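PDB 6Y2K: beta-galactosidase from Marinomonas sp. ef1, which hydrolyses terminal beta-D-galactosyl residues of beta-galactosides, as a cold-active hexameric enzyme of glycoside hydrolase family 42. Local coordinates for residues Pro77-Met88 / His105-Glu116. Residues are numbered along the deposited sequence; the frame is centred on the assembly and turned at random.
Sequences PPKWLVDRHPSM and HYTFASLEYREE
The Y113 ring takes the M88 methyl over one face, CE lying 3.7 Å from the ring centroid in a CH-pi contact, and in turn sets its own CE2 over one face of the Y106 ring. M88 reaches Y113 because its chain bends at SD (chi3 -97°). The H85 ring carries R84 CB on one face and is held at its edge by two carboxylates: ND1 donates to E112 OE1 at 2.6 Å, from the anti side but 27° out of the carboxylate plane, and NE2 to the anti lone pair of E116 OE2 at 2.7 Å. With both nitrogens donating, H85 is probably protonated. Put an alanine here and both donors go; E112 and E116 would probably remain as neighbouring like charges held mainly by water. At the edge of the H105 ring, NE2 gives P77 O a nearly straight bond of 2.9 Å. Backbone closes the other end, T107 N donating to M88 O at 2.9 Å, and S110 OG caps helix 111-128 through Y113 N. The contact joins short helix 79-84 to the start of helix 111-128, within the excursion between TIM-barrel strands 67-71 and 134-138; helix 39-42 packs W39 against L81 and Y113.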
loop_
_atom_site.group_PDB
_atom_site.type_symbol
_atom_site.label_atom_id
_atom_site.label_comp_id
_atom_site.label_asym_id
_atom_site.label_seq_id
_atom_site.Cartn_x
_atom_site.Cartn_y
_atom_site.Cartn_z
ATOM N N PRO A 77 12.012 -27.536 44.826
ATOM C CA PRO A 77 11.805 -28.322 46.048
ATOM C C PRO A 77 10.499 -29.136 45.995
ATOM O O PRO A 77 9.567 -28.745 45.272
ATOM C CB PRO A 77 11.751 -27.261 47.151
ATOM C CG PRO A 77 11.266 -26.027 46.457
ATOM C CD PRO A 77 11.868 -26.088 45.078
ATOM N N PRO A 78 10.433 -30.267 46.734
ATOM C CA PRO A 78 9.260 -31.142 46.620
ATOM C C PRO A 78 8.016 -30.600 47.316
ATOM O O PRO A 78 8.121 -29.726 48.176
ATOM C CB PRO A 78 9.710 -32.454 47.293
ATOM C CG PRO A 78 11.128 -32.271 47.705
ATOM C CD PRO A 78 11.427 -30.801 47.681
ATOM N N LYS A 79 6.858 -31.165 46.973
ATOM C CA LYS A 79 5.579 -30.694 47.509
ATOM C C LYS A 79 5.468 -30.868 49.028
ATOM O O LYS A 79 4.911 -30.001 49.712
ATOM C CB LYS A 79 4.409 -31.398 46.825
ATOM C CG LYS A 79 3.018 -30.883 47.209
ATOM C CD LYS A 79 2.894 -29.361 47.175
ATOM C CE LYS A 79 1.470 -28.915 46.838
ATOM N NZ LYS A 79 0.472 -29.436 47.815
ATOM N N TRP A 80 6.009 -31.969 49.564
ATOM C CA TRP A 80 6.007 -32.153 51.021
ATOM C C TRP A 80 6.708 -30.997 51.744
ATOM O O TRP A 80 6.283 -30.581 52.819
ATOM C CB TRP A 80 6.596 -33.511 51.439
ATOM C CG TRP A 80 8.043 -33.742 51.123
ATOM C CD1 TRP A 80 8.531 -34.522 50.128
ATOM C CD2 TRP A 80 9.187 -33.223 51.821
ATOM N NE1 TRP A 80 9.903 -34.525 50.148
ATOM C CE2 TRP A 80 10.333 -33.734 51.177
ATOM C CE3 TRP A 80 9.358 -32.391 52.934
ATOM C CZ2 TRP A 80 11.631 -33.423 51.598
ATOM C CZ3 TRP A 80 10.643 -32.082 53.352
ATOM C CH2 TRP A 80 11.764 -32.598 52.685
ATOM N N LEU A 81 7.770 -30.467 51.141
ATOM C CA LEU A 81 8.524 -29.355 51.736
ATOM C C LEU A 81 7.726 -28.040 51.644
ATOM O O LEU A 81 7.637 -27.292 52.617
ATOM C CB LEU A 81 9.904 -29.249 51.064
ATOM C CG LEU A 81 10.958 -28.309 51.668
ATOM C CD1 LEU A 81 12.360 -28.739 51.253
ATOM C CD2 LEU A 81 10.720 -26.853 51.270
ATOM N N VAL A 82 7.123 -27.789 50.485
ATOM C CA VAL A 82 6.225 -26.635 50.292
ATOM C C VAL A 82 5.085 -26.651 51.322
ATOM O O VAL A 82 4.797 -25.627 51.946
ATOM C CB VAL A 82 5.658 -26.583 48.843
ATOM C CG1 VAL A 82 4.553 -25.538 48.703
ATOM C CG2 VAL A 82 6.779 -26.318 47.833
ATOM N N ASP A 83 4.462 -27.814 51.509
ATOM C CA ASP A 83 3.356 -27.949 52.457
ATOM C C ASP A 83 3.794 -27.660 53.905
ATOM O O ASP A 83 3.014 -27.125 54.690
ATOM C CB ASP A 83 2.717 -29.346 52.365
ATOM C CG ASP A 83 1.936 -29.564 51.075
ATOM O OD1 ASP A 83 1.607 -28.583 50.380
ATOM O OD2 ASP A 83 1.643 -30.733 50.749
ATOM N N ARG A 84 5.035 -28.009 54.240
ATOM C CA ARG A 84 5.607 -27.687 55.557
ATOM C C ARG A 84 5.936 -26.210 55.769
ATOM O O ARG A 84 5.995 -25.763 56.912
ATOM C CB ARG A 84 6.882 -28.491 55.803
ATOM C CG ARG A 84 6.628 -29.941 56.140
ATOM C CD ARG A 84 7.944 -30.665 56.379
ATOM N NE ARG A 84 7.706 -31.957 57.009
ATOM C CZ ARG A 84 8.626 -32.670 57.654
ATOM N NH1 ARG A 84 9.893 -32.247 57.763
ATOM N NH2 ARG A 84 8.274 -33.832 58.190
ATOM N N HIS A 85 6.173 -25.468 54.687
ATOM C CA HIS A 85 6.612 -24.078 54.772
ATOM C C HIS A 85 5.790 -23.167 53.855
ATOM O O HIS A 85 6.313 -22.649 52.872
ATOM C CB HIS A 85 8.099 -23.983 54.417
ATOM C CG HIS A 85 8.981 -24.836 55.272
ATOM N ND1 HIS A 85 9.278 -24.523 56.582
ATOM C CD2 HIS A 85 9.631 -25.993 55.004
ATOM C CE1 HIS A 85 10.072 -25.452 57.083
ATOM N NE2 HIS A 85 10.311 -26.349 56.141
ATOM N N PRO A 86 4.502 -22.948 54.178
ATOM C CA PRO A 86 3.657 -22.073 53.342
ATOM C C PRO A 86 4.184 -20.644 53.157
ATOM O O PRO A 86 3.931 -20.035 52.110
ATOM C CB PRO A 86 2.307 -22.056 54.082
ATOM C CG PRO A 86 2.612 -22.514 55.473
ATOM C CD PRO A 86 3.766 -23.464 55.347
ATOM N N SER A 87 4.922 -20.129 54.141
ATOM C CA SER A 87 5.556 -18.810 54.025
ATOM C C SER A 87 6.702 -18.732 52.990
ATOM O O SER A 87 7.201 -17.626 52.716
ATOM C CB SER A 87 6.087 -18.352 55.388
ATOM O OG SER A 87 7.228 -19.109 55.785
ATOM N N MET A 88 7.148 -19.875 52.450
ATOM C CA MET A 88 8.173 -19.882 51.400
ATOM C C MET A 88 7.643 -19.463 50.028
ATOM O O MET A 88 8.423 -19.073 49.172
ATOM C CB MET A 88 8.870 -21.260 51.282
ATOM C CG MET A 88 8.164 -22.294 50.422
ATOM S SD MET A 88 8.930 -23.925 50.503
ATOM C CE MET A 88 9.955 -23.849 49.035
ATOM N N HIS A 105 9.149 -22.307 42.645
ATOM C CA HIS A 105 8.091 -21.966 43.626
ATOM C C HIS A 105 8.670 -21.640 45.010
ATOM O O HIS A 105 8.479 -22.370 45.982
ATOM C CB HIS A 105 7.032 -23.087 43.713
ATOM C CG HIS A 105 7.604 -24.462 43.570
ATOM N ND1 HIS A 105 7.722 -25.081 42.345
ATOM C CD2 HIS A 105 8.144 -25.310 44.478
ATOM C CE1 HIS A 105 8.278 -26.267 42.508
ATOM N NE2 HIS A 105 8.544 -26.433 43.793
ATOM N N TYR A 106 9.384 -20.523 45.082
ATOM C CA TYR A 106 9.813 -19.944 46.344
ATOM C C TYR A 106 10.146 -18.472 46.155
ATOM O O TYR A 106 10.484 -18.042 45.042
ATOM C CB TYR A 106 11.039 -20.679 46.914
ATOM C CG TYR A 106 12.315 -20.595 46.086
ATOM C CD1 TYR A 106 13.214 -19.536 46.247
ATOM C CD2 TYR A 106 12.646 -21.599 45.170
ATOM C CE1 TYR A 106 14.393 -19.463 45.504
ATOM C CE2 TYR A 106 13.811 -21.529 44.414
ATOM C CZ TYR A 106 14.685 -20.465 44.589
ATOM O OH TYR A 106 15.845 -20.407 43.849
ATOM N N THR A 107 10.049 -17.708 47.236
ATOM C CA THR A 107 10.634 -16.373 47.265
ATOM C C THR A 107 12.022 -16.464 47.889
ATOM O O THR A 107 12.218 -17.167 48.889
ATOM C CB THR A 107 9.795 -15.304 47.989
ATOM O OG1 THR A 107 10.624 -14.155 48.238
ATOM C CG2 THR A 107 9.200 -15.803 49.315
ATOM N N PHE A 108 12.968 -15.737 47.290
ATOM C CA PHE A 108 14.348 -15.634 47.790
ATOM C C PHE A 108 14.423 -15.045 49.211
ATOM O O PHE A 108 15.436 -15.222 49.907
ATOM C CB PHE A 108 15.188 -14.747 46.858
ATOM C CG PHE A 108 15.481 -15.358 45.521
ATOM C CD1 PHE A 108 16.554 -16.218 45.369
ATOM C CD2 PHE A 108 14.703 -15.052 44.398
ATOM C CE1 PHE A 108 16.853 -16.780 44.138
ATOM C CE2 PHE A 108 14.994 -15.614 43.166
ATOM C CZ PHE A 108 16.072 -16.477 43.035
ATOM N N ALA A 109 13.372 -14.330 49.636
ATOM C CA ALA A 109 13.315 -13.741 50.981
ATOM C C ALA A 109 12.978 -14.737 52.092
ATOM O O ALA A 109 13.128 -14.398 53.270
ATOM C CB ALA A 109 12.325 -12.578 51.017
ATOM N N SER A 110 12.517 -15.938 51.730
ATOM C CA SER A 110 12.071 -16.925 52.710
ATOM C C SER A 110 13.240 -17.468 53.517
ATOM O O SER A 110 14.084 -18.175 52.985
ATOM C CB SER A 110 11.362 -18.096 52.029
ATOM O OG SER A 110 10.998 -19.085 52.980
ATOM N N LEU A 111 13.271 -17.147 54.806
ATOM C CA LEU A 111 14.327 -17.637 55.692
ATOM C C LEU A 111 14.156 -19.133 55.997
ATOM O O LEU A 111 15.154 -19.865 56.130
ATOM C CB LEU A 111 14.370 -16.809 56.973
ATOM C CG LEU A 111 14.584 -15.303 56.774
ATOM C CD1 LEU A 111 14.659 -14.609 58.129
ATOM C CD2 LEU A 111 15.842 -15.010 55.956
ATOM N N GLU A 112 12.902 -19.588 56.074
ATOM C CA GLU A 112 12.616 -21.007 56.263
ATOM C C GLU A 112 13.161 -21.843 55.100
ATOM O O GLU A 112 13.802 -22.867 55.328
ATOM C CB GLU A 112 11.112 -21.265 56.454
ATOM C CG GLU A 112 10.533 -20.717 57.760
ATOM C CD GLU A 112 9.090 -21.149 58.027
ATOM O OE1 GLU A 112 8.592 -22.112 57.394
ATOM O OE2 GLU A 112 8.435 -20.536 58.898
ATOM N N TYR A 113 12.924 -21.416 53.855
ATOM C CA TYR A 113 13.444 -22.184 52.717
ATOM C C TYR A 113 14.975 -22.105 52.645
ATOM O O TYR A 113 15.622 -23.075 52.272
ATOM C CB TYR A 113 12.807 -21.779 51.376
ATOM C CG TYR A 113 13.251 -22.676 50.228
ATOM C CD1 TYR A 113 13.173 -24.065 50.342
ATOM C CD2 TYR A 113 13.776 -22.142 49.050
ATOM C CE1 TYR A 113 13.591 -24.901 49.315
ATOM C CE2 TYR A 113 14.189 -22.970 48.007
ATOM C CZ TYR A 113 14.095 -24.351 48.152
ATOM O OH TYR A 113 14.492 -25.189 47.161
ATOM N N ARG A 114 15.554 -20.967 53.018
ATOM C CA ARG A 114 17.020 -20.874 53.069
ATOM C C ARG A 114 17.636 -21.909 54.016
ATOM O O ARG A 114 18.685 -22.468 53.704
ATOM C CB ARG A 114 17.489 -19.488 53.479
ATOM C CG ARG A 114 17.460 -18.486 52.344
ATOM C CD ARG A 114 18.022 -17.171 52.833
ATOM N NE ARG A 114 17.576 -16.064 52.023
ATOM C CZ ARG A 114 17.873 -14.794 52.262
ATOM N NH1 ARG A 114 18.654 -14.438 53.289
ATOM N NH2 ARG A 114 17.391 -13.864 51.459
ATOM N N GLU A 115 17.001 -22.143 55.166
ATOM C CA GLU A 115 17.494 -23.171 56.088
ATOM C C GLU A 115 17.356 -24.568 55.475
ATOM O O GLU A 115 18.270 -25.383 55.605
ATOM C CB GLU A 115 16.823 -23.076 57.462
ATOM C CG GLU A 115 17.260 -21.853 58.252
ATOM C CD GLU A 115 18.776 -21.704 58.340
ATOM O OE1 GLU A 115 19.426 -22.619 58.883
ATOM O OE2 GLU A 115 19.323 -20.677 57.884
ATOM N N GLU A 116 16.246 -24.842 54.777
ATOM C CA GLU A 116 16.111 -26.118 54.054
ATOM C C GLU A 116 17.188 -26.265 52.969
ATOM O O GLU A 116 17.727 -27.354 52.784
ATOM C CB GLU A 116 14.718 -26.298 53.430
ATOM C CG GLU A 116 13.571 -26.403 54.435
ATOM C CD GLU A 116 13.383 -27.795 55.033
ATOM O OE1 GLU A 116 14.314 -28.630 54.980
ATOM O OE2 GLU A 116 12.279 -28.062 55.568
HETATM O O HOH W 1 11.481 -30.232 56.705
HETATM O O HOH W 2 7.828 -24.151 58.969
HETATM O O HOH W 3 5.984 -21.384 56.781
HETATM O O HOH W 4 9.958 -18.252 55.319
#